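Local coordinates for cytolethal distending toxin protein C (Haemophilus ducreyi, PDB 1SR4) that forms one of the three subunits of a DNA-damaging bacterial toxin, a ricin-type beta-trefoil lectin relative that may bind carbohydrate, at residues 49-54 against 65-70; 23-28 against 138-143. All blocks are in the same frame, centred on the assembly; numbering follows the deposited sequence.

Interaction 1: 49-54 against 65-70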
ATOM      1  N   ILE C  49     -13.079  -5.963   9.085  1.00 13.09           N
ATOM      2  CA  ILE C  49     -12.690  -7.239   9.674  1.00 13.81           C
ATOM      3  C   ILE C  49     -12.933  -8.383   8.691  1.00 13.70           C
ATOM      4  O   ILE C  49     -13.917  -8.379   7.956  1.00 12.52           O
ATOM      5  CB  ILE C  49     -13.450  -7.499  11.005  1.00 17.72           C
ATOM      6  CG1 ILE C  49     -14.947  -7.607  10.752  1.00 19.76           C
ATOM      7  CG2 ILE C  49     -13.202  -6.355  11.994  1.00 17.67           C
ATOM      8  CD1 ILE C  49     -15.391  -9.021  10.455  1.00 30.21           C
ATOM      9  N   ASP C  50     -12.033  -9.358   8.663  1.00 12.34           N
ATOM     10  CA  ASP C  50     -12.187 -10.474   7.735  1.00 14.32           C
ATOM     11  C   ASP C  50     -13.113 -11.540   8.287  1.00 14.88           C
ATOM     12  O   ASP C  50     -13.012 -11.900   9.453  1.00 14.37           O
ATOM     13  CB  ASP C  50     -10.831 -11.113   7.424  1.00 15.26           C
ATOM     14  CG  ASP C  50      -9.902 -10.172   6.682  1.00 18.82           C
ATOM     15  OD1 ASP C  50     -10.346  -9.061   6.327  1.00 20.61           O
ATOM     16  OD2 ASP C  50      -8.735 -10.539   6.450  1.00 19.29           O
ATOM     17  N   TYR C  51     -14.002 -12.052   7.443  1.00 13.11           N
ATOM     18  CA  TYR C  51     -14.914 -13.103   7.865  1.00 15.29           C
ATOM     19  C   TYR C  51     -14.223 -14.458   7.695  1.00 16.79           C
ATOM     20  O   TYR C  51     -13.716 -14.776   6.618  1.00 17.37           O
ATOM     21  CB  TYR C  51     -16.194 -13.069   7.041  1.00 14.70           C
ATOM     22  CG  TYR C  51     -17.205 -14.048   7.558  1.00 15.00           C
ATOM     23  CD1 TYR C  51     -17.696 -13.939   8.858  1.00 15.71           C
ATOM     24  CD2 TYR C  51     -17.635 -15.104   6.777  1.00 13.45           C
ATOM     25  CE1 TYR C  51     -18.596 -14.870   9.367  1.00 16.50           C
ATOM     26  CE2 TYR C  51     -18.531 -16.045   7.279  1.00 17.84           C
ATOM     27  CZ  TYR C  51     -19.008 -15.921   8.572  1.00 15.12           C
ATOM     28  OH  TYR C  51     -19.907 -16.847   9.065  1.00 16.67           O
ATOM     29  N   LYS C  52     -14.214 -15.258   8.757  1.00 17.04           N
ATOM     30  CA  LYS C  52     -13.531 -16.543   8.736  1.00 19.25           C
ATOM     31  C   LYS C  52     -14.393 -17.780   8.494  1.00 20.11           C
ATOM     32  O   LYS C  52     -13.858 -18.879   8.341  1.00 20.60           O
ATOM     33  CB  LYS C  52     -12.756 -16.727  10.044  1.00 21.45           C
ATOM     34  CG  LYS C  52     -11.949 -15.502  10.474  1.00 25.79           C
ATOM     35  CD  LYS C  52     -10.984 -15.035   9.386  1.00 27.24           C
ATOM     36  CE  LYS C  52      -9.878 -16.049   9.118  1.00 28.21           C
ATOM     37  NZ  LYS C  52      -8.941 -16.187  10.263  1.00 27.98           N
ATOM     38  N   GLY C  53     -15.711 -17.608   8.451  1.00 20.92           N
ATOM     39  CA  GLY C  53     -16.594 -18.743   8.226  1.00 20.63           C
ATOM     40  C   GLY C  53     -16.481 -19.280   6.813  1.00 20.87           C
ATOM     41  O   GLY C  53     -16.106 -18.552   5.896  1.00 19.15           O
ATOM     42  N   LYS C  54     -16.840 -20.547   6.622  1.00 21.81           N
ATOM     43  CA  LYS C  54     -16.725 -21.165   5.305  1.00 22.86           C
ATOM     44  C   LYS C  54     -18.041 -21.472   4.593  1.00 22.88           C
ATOM     45  O   LYS C  54     -18.051 -22.191   3.597  1.00 22.35           O
ATOM     46  CB  LYS C  54     -15.902 -22.455   5.420  1.00 24.85           C
ATOM     47  CG  LYS C  54     -14.488 -22.242   5.957  1.00 26.58           C
ATOM     48  CD  LYS C  54     -13.680 -21.341   5.028  1.00 28.98           C
ATOM     49  CE  LYS C  54     -12.426 -20.821   5.706  1.00 31.71           C
ATOM     50  NZ  LYS C  54     -11.659 -21.918   6.355  1.00 34.79           N
ATOM     51  N   LEU C  65     -13.829 -12.237   1.907  1.00 10.14           N
ATOM     52  CA  LEU C  65     -15.027 -12.025   2.713  1.00  9.77           C
ATOM     53  C   LEU C  65     -14.731 -11.132   3.909  1.00  8.88           C
ATOM     54  O   LEU C  65     -13.757 -11.349   4.629  1.00  9.16           O
ATOM     55  CB  LEU C  65     -15.602 -13.380   3.165  1.00 10.46           C
ATOM     56  CG  LEU C  65     -15.946 -14.326   2.003  1.00 11.26           C
ATOM     57  CD1 LEU C  65     -16.653 -15.560   2.552  1.00 12.16           C
ATOM     58  CD2 LEU C  65     -16.846 -13.628   0.979  1.00 11.88           C
ATOM     59  N   VAL C  66     -15.564 -10.112   4.101  1.00  9.18           N
ATOM     60  CA  VAL C  66     -15.386  -9.173   5.201  1.00 10.21           C
ATOM     61  C   VAL C  66     -16.713  -8.686   5.768  1.00  9.58           C
ATOM     62  O   VAL C  66     -17.793  -9.029   5.287  1.00 10.78           O
ATOM     63  CB  VAL C  66     -14.609  -7.885   4.760  1.00  9.51           C
ATOM     64  CG1 VAL C  66     -13.272  -8.251   4.101  1.00 10.99           C
ATOM     65  CG2 VAL C  66     -15.477  -7.052   3.803  1.00 11.55           C
ATOM     66  N   GLN C  67     -16.603  -7.884   6.816  1.00 11.04           N
ATOM     67  CA  GLN C  67     -17.756  -7.243   7.418  1.00 10.46           C
ATOM     68  C   GLN C  67     -17.263  -5.827   7.684  1.00 10.47           C
ATOM     69  O   GLN C  67     -16.070  -5.613   7.881  1.00  9.48           O
ATOM     70  CB  GLN C  67     -18.152  -7.906   8.739  1.00 11.90           C
ATOM     71  CG  GLN C  67     -18.723  -9.313   8.604  1.00 13.76           C
ATOM     72  CD  GLN C  67     -19.027  -9.921   9.962  1.00 17.48           C
ATOM     73  OE1 GLN C  67     -18.140 -10.031  10.802  1.00 16.22           O
ATOM     74  NE2 GLN C  67     -20.284 -10.307  10.185  1.00 15.29           N
ATOM     75  N   PHE C  68     -18.173  -4.864   7.665  1.00 10.15           N
ATOM     76  CA  PHE C  68     -17.828  -3.484   7.957  1.00 10.18           C
ATOM     77  C   PHE C  68     -18.481  -3.259   9.320  1.00 11.37           C
ATOM     78  O   PHE C  68     -19.706  -3.201   9.429  1.00 11.64           O
ATOM     79  CB  PHE C  68     -18.412  -2.560   6.889  1.00  9.33           C
ATOM     80  CG  PHE C  68     -17.924  -2.875   5.495  1.00 11.74           C
ATOM     81  CD1 PHE C  68     -16.603  -2.636   5.135  1.00 11.08           C
ATOM     82  CD2 PHE C  68     -18.770  -3.482   4.568  1.00 11.88           C
ATOM     83  CE1 PHE C  68     -16.128  -3.001   3.866  1.00 11.76           C
ATOM     84  CE2 PHE C  68     -18.300  -3.849   3.303  1.00 11.88           C
ATOM     85  CZ  PHE C  68     -16.981  -3.608   2.956  1.00 10.37           C
ATOM     86  N   LYS C  69     -17.652  -3.145  10.353  1.00 11.17           N
ATOM     87  CA  LYS C  69     -18.122  -2.982  11.726  1.00 11.49           C
ATOM     88  C   LYS C  69     -18.089  -1.560  12.266  1.00 12.50           C
ATOM     89  O   LYS C  69     -17.159  -0.793  12.009  1.00 13.52           O
ATOM     90  CB  LYS C  69     -17.295  -3.894  12.643  1.00 13.06           C
ATOM     91  CG  LYS C  69     -17.657  -3.840  14.125  1.00 12.84           C
ATOM     92  CD  LYS C  69     -16.639  -4.633  14.945  1.00 14.11           C
ATOM     93  CE  LYS C  69     -16.815  -4.406  16.453  1.00 14.78           C
ATOM     94  NZ  LYS C  69     -16.750  -2.953  16.796  1.00 11.49           N
ATOM     95  N   VAL C  70     -19.119  -1.228  13.030  1.00 12.84           N
ATOM     96  CA  VAL C  70     -19.254   0.077  13.654  1.00 12.78           C
ATOM     97  C   VAL C  70     -18.227   0.179  14.772  1.00 11.58           C
ATOM     98  O   VAL C  70     -17.974  -0.787  15.494  1.00 12.37           O
ATOM     99  CB  VAL C  70     -20.672   0.257  14.275  1.00 12.39           C
ATOM    100  CG1 VAL C  70     -20.752   1.566  15.057  1.00 10.96           C
ATOM    101  CG2 VAL C  70     -21.730   0.243  13.166  1.00 13.69           C
TER
HETATM  102  O   HOH W   1     -12.011 -13.376   4.779  1.00 18.03           O

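Interaction 2: 23-28 against 138-143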
ATOM      1  N   ARG C  23     -16.375   4.710   0.423  1.00  7.62           N
ATOM      2  CA  ARG C  23     -16.982   5.684  -0.469  1.00  9.72           C
ATOM      3  C   ARG C  23     -17.268   5.167  -1.879  1.00 10.03           C
ATOM      4  O   ARG C  23     -16.467   4.453  -2.466  1.00 10.61           O
ATOM      5  CB  ARG C  23     -16.074   6.920  -0.622  1.00  8.98           C
ATOM      6  CG  ARG C  23     -15.816   7.734   0.638  1.00  9.74           C
ATOM      7  CD  ARG C  23     -14.845   8.861   0.332  1.00  8.84           C
ATOM      8  NE  ARG C  23     -14.472   9.643   1.506  1.00  8.51           N
ATOM      9  CZ  ARG C  23     -14.979  10.837   1.815  1.00 10.08           C
ATOM     10  NH1 ARG C  23     -15.894  11.403   1.032  1.00  9.51           N
ATOM     11  NH2 ARG C  23     -14.563  11.472   2.910  1.00  8.33           N
ATOM     12  N   SER C  24     -18.409   5.556  -2.421  1.00  9.64           N
ATOM     13  CA  SER C  24     -18.746   5.197  -3.796  1.00  9.40           C
ATOM     14  C   SER C  24     -17.828   6.069  -4.644  1.00  9.69           C
ATOM     15  O   SER C  24     -17.693   7.261  -4.367  1.00  8.56           O
ATOM     16  CB  SER C  24     -20.193   5.585  -4.108  1.00  8.57           C
ATOM     17  OG  SER C  24     -20.383   5.690  -5.512  1.00  9.51           O
ATOM     18  N   LEU C  25     -17.204   5.512  -5.672  1.00  9.20           N
ATOM     19  CA  LEU C  25     -16.340   6.344  -6.495  1.00  8.98           C
ATOM     20  C   LEU C  25     -17.155   7.221  -7.427  1.00 10.02           C
ATOM     21  O   LEU C  25     -16.628   8.148  -8.041  1.00  8.53           O
ATOM     22  CB  LEU C  25     -15.357   5.499  -7.300  1.00  8.28           C
ATOM     23  CG  LEU C  25     -14.337   4.769  -6.426  1.00 11.09           C
ATOM     24  CD1 LEU C  25     -13.187   4.302  -7.319  1.00 11.07           C
ATOM     25  CD2 LEU C  25     -13.810   5.707  -5.327  1.00  8.25           C
ATOM     26  N   LEU C  26     -18.450   6.944  -7.516  1.00  8.82           N
ATOM     27  CA  LEU C  26     -19.303   7.756  -8.363  1.00 10.27           C
ATOM     28  C   LEU C  26     -19.813   8.969  -7.580  1.00  9.32           C
ATOM     29  O   LEU C  26     -19.733  10.085  -8.061  1.00  9.83           O
ATOM     30  CB  LEU C  26     -20.484   6.925  -8.889  1.00 11.26           C
ATOM     31  CG  LEU C  26     -21.412   7.620  -9.897  1.00 13.49           C
ATOM     32  CD1 LEU C  26     -22.154   6.560 -10.744  1.00 13.82           C
ATOM     33  CD2 LEU C  26     -22.422   8.505  -9.141  1.00 12.32           C
ATOM     34  N   THR C  27     -20.344   8.751  -6.379  1.00  9.74           N
ATOM     35  CA  THR C  27     -20.858   9.864  -5.571  1.00 10.33           C
ATOM     36  C   THR C  27     -19.828  10.460  -4.603  1.00 10.75           C
ATOM     37  O   THR C  27     -19.990  11.598  -4.151  1.00 11.20           O
ATOM     38  CB  THR C  27     -22.058   9.442  -4.698  1.00  9.14           C
ATOM     39  OG1 THR C  27     -21.593   8.597  -3.633  1.00  9.29           O
ATOM     40  CG2 THR C  27     -23.110   8.689  -5.542  1.00 10.85           C
ATOM     41  N   ALA C  28     -18.798   9.683  -4.274  1.00  9.37           N
ATOM     42  CA  ALA C  28     -17.763  10.104  -3.318  1.00 12.64           C
ATOM     43  C   ALA C  28     -18.324  10.225  -1.897  1.00 12.30           C
ATOM     44  O   ALA C  28     -17.626  10.670  -0.987  1.00 13.52           O
ATOM     45  CB  ALA C  28     -17.137  11.440  -3.730  1.00 10.73           C
ATOM     46  N   PHE C 138     -16.252  -2.453 -15.397  1.00 11.63           N
ATOM     47  CA  PHE C 138     -17.366  -1.826 -14.705  1.00 10.75           C
ATOM     48  C   PHE C 138     -17.260  -0.304 -14.571  1.00 10.74           C
ATOM     49  O   PHE C 138     -16.170   0.237 -14.390  1.00 10.71           O
ATOM     50  CB  PHE C 138     -17.454  -2.446 -13.298  1.00  9.78           C
ATOM     51  CG  PHE C 138     -17.742  -3.930 -13.303  1.00  9.83           C
ATOM     52  CD1 PHE C 138     -19.057  -4.398 -13.310  1.00 10.54           C
ATOM     53  CD2 PHE C 138     -16.705  -4.854 -13.304  1.00  8.83           C
ATOM     54  CE1 PHE C 138     -19.332  -5.772 -13.315  1.00 12.29           C
ATOM     55  CE2 PHE C 138     -16.969  -6.234 -13.310  1.00 10.49           C
ATOM     56  CZ  PHE C 138     -18.281  -6.691 -13.313  1.00 10.13           C
ATOM     57  N   SER C 139     -18.406   0.370 -14.652  1.00  9.53           N
ATOM     58  CA  SER C 139     -18.462   1.822 -14.498  1.00 10.98           C
ATOM     59  C   SER C 139     -18.279   2.152 -13.005  1.00 11.27           C
ATOM     60  O   SER C 139     -18.330   1.258 -12.152  1.00 11.28           O
ATOM     61  CB  SER C 139     -19.814   2.348 -14.955  1.00 12.27           C
ATOM     62  OG  SER C 139     -20.798   1.939 -14.028  1.00 11.64           O
ATOM     63  N   LEU C 140     -18.086   3.431 -12.699  1.00  9.40           N
ATOM     64  CA  LEU C 140     -17.903   3.882 -11.317  1.00 10.05           C
ATOM     65  C   LEU C 140     -19.070   3.541 -10.393  1.00  9.42           C
ATOM     66  O   LEU C 140     -18.903   3.465  -9.180  1.00  8.50           O
ATOM     67  CB  LEU C 140     -17.659   5.400 -11.288  1.00  9.48           C
ATOM     68  CG  LEU C 140     -16.391   5.882 -12.008  1.00 12.14           C
ATOM     69  CD1 LEU C 140     -16.431   7.404 -12.214  1.00  9.38           C
ATOM     70  CD2 LEU C 140     -15.167   5.499 -11.166  1.00  8.45           C
ATOM     71  N   ALA C 141     -20.252   3.332 -10.952  1.00  9.18           N
ATOM     72  CA  ALA C 141     -21.415   3.004 -10.123  1.00  9.44           C
ATOM     73  C   ALA C 141     -21.200   1.716  -9.321  1.00  9.36           C
ATOM     74  O   ALA C 141     -21.791   1.532  -8.260  1.00 10.32           O
ATOM     75  CB  ALA C 141     -22.685   2.886 -11.011  1.00  8.33           C
ATOM     76  N   TYR C 142     -20.327   0.844  -9.827  1.00  9.56           N
ATOM     77  CA  TYR C 142     -20.014  -0.436  -9.191  1.00  9.81           C
ATOM     78  C   TYR C 142     -18.756  -0.390  -8.353  1.00 10.49           C
ATOM     79  O   TYR C 142     -18.423  -1.370  -7.701  1.00  9.40           O
ATOM     80  CB  TYR C 142     -19.765  -1.506 -10.260  1.00 12.60           C
ATOM     81  CG  TYR C 142     -20.975  -1.898 -11.046  1.00 11.32           C
ATOM     82  CD1 TYR C 142     -21.644  -3.082 -10.768  1.00 14.34           C
ATOM     83  CD2 TYR C 142     -21.473  -1.066 -12.035  1.00 11.83           C
ATOM     84  CE1 TYR C 142     -22.799  -3.436 -11.459  1.00 14.59           C
ATOM     85  CE2 TYR C 142     -22.622  -1.402 -12.737  1.00 16.26           C
ATOM     86  CZ  TYR C 142     -23.278  -2.588 -12.441  1.00 17.44           C
ATOM     87  OH  TYR C 142     -24.412  -2.926 -13.130  1.00 19.37           O
ATOM     88  N   GLN C 143     -18.059   0.743  -8.394  1.00  9.04           N
ATOM     89  CA  GLN C 143     -16.776   0.898  -7.726  1.00  8.67           C
ATOM     90  C   GLN C 143     -16.786   1.585  -6.385  1.00  8.03           C
ATOM     91  O   GLN C 143     -17.471   2.581  -6.192  1.00  7.79           O
ATOM     92  CB  GLN C 143     -15.828   1.647  -8.652  1.00  8.30           C
ATOM     93  CG  GLN C 143     -15.641   1.000 -10.033  1.00  6.26           C
ATOM     94  CD  GLN C 143     -14.651   1.785 -10.858  1.00  6.53           C
ATOM     95  OE1 GLN C 143     -13.666   2.302 -10.322  1.00  7.26           O
ATOM     96  NE2 GLN C 143     -14.886   1.871 -12.164  1.00  7.41           N
TER
HETATM   97  O   HOH W   2     -20.154   3.177  -6.378  1.00 13.46           O

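Interaction 1: 49-54 against 65-70
Strands 46-50 and 64-69 of the beta-trefoil run antiparallel here, and 49-54 peels away from its neighbour after Tyr51. Ile49 and Gln67 form a hydrogen-bonded pair: Ile49 N gives a nearly straight bond to Gln67 O (3.2 Å, 178°), and Gln67 N returns one to Ile49 O (3.0 Å). Their side chains lie on the same face and cross obliquely. CG1 of Ile49 takes the crowded position between the backbone N and carbonyl carbon (chi1 63°), which carries CD1 over the Gln67 chain. There CD1 comes within 3.4 Å of Gln67 CB and only 2.9 Å of Gln67 OE1, a very tight fit. Asp50 and Val66 form the next, non-hydrogen-bonded pair, with diverging side chains. Beyond it Tyr51 N bonds Leu65 O from above the carbonyl plane (2.9 Å), while Tyr51 CB packs on Leu65 CB. In the second shell, Thr93 OG1 and Cys87 O hold NE2 of Gln67 and so help to fix its amide. The Asp50 carboxylate turns instead to the toxin's B subunit, where Ser21 OG and Asn19 N of that chain bind it. A water donates to both Tyr51 O (2.9 Å) and Leu65 O (2.7 Å).

Interaction 2: 23-28 against 138-143
Strand 19-24 ends in a turn whose first amide, Leu25 N, points almost straight at Gln143 O (3.0 Å, 176°) from above the carbonyl plane, just past the 3-10 turn 140-142. CB and CG of Leu25 pack against that same carbonyl oxygen, and its side chain crosses Gln143 at about a right angle. CG lies beside the backbone N, anti to the carbonyl carbon, and this brings CD1 against the amide oxygen, 3.6 Å from Gln143 OE1. Leu25 CB also meets Leu140 CD2 at 3.9 Å. Leu26 differs in its first torsion, with CG anti to the backbone N (chi1 -175°), and its CD1 reaches the methyl of Ala141 (CD1 to CB 3.7 Å), while its CB stands 4.0 Å from Leu140 CB. The turn carrying both leucines is an ST turn combined with an ST motif: Ser24 OG accepts from Leu26 N (3.1 Å) and from Thr27 N (3.2 Å). The contact brings the end of 19-24, the first strand of the beta-trefoil, against the loop that leads into 144-147, the last strand, which pairs antiparallel with 19-24. A water bonded to Ser24 OG (2.7 Å) donates to Gln143 O, so that oxygen takes bonds from both the leucine amide and solvent. The toxin's A subunit borders this region: Leu26 packs on Ile88 of that chain and Leu140 on its Asn87. Gln143 NE2 is held by Leu200 O of the A subunit and, within the loop, by Phe138 O.

Both contacts reach the same antiparallel sheet, in which strand 46-50 of interaction 1 lies beside strand 19-24 of interaction 2. They do not touch: their centres are about 22 Å apart, their nearest atoms about 8 Å, and they sit on opposite sides of the chain's centre. Along the chain, interaction 1 is nested inside the long loop that interaction 2 closes. Each faces a different partner in the toxin. Asp50 and Lys52 of segment 49-54 bond to the B subunit, whereas the 23-28/138-143 contact borders the A subunit, and there Phe138, on strand 137-138, pairs antiparallel with a strand of that chain, so beta structure runs on across the interface.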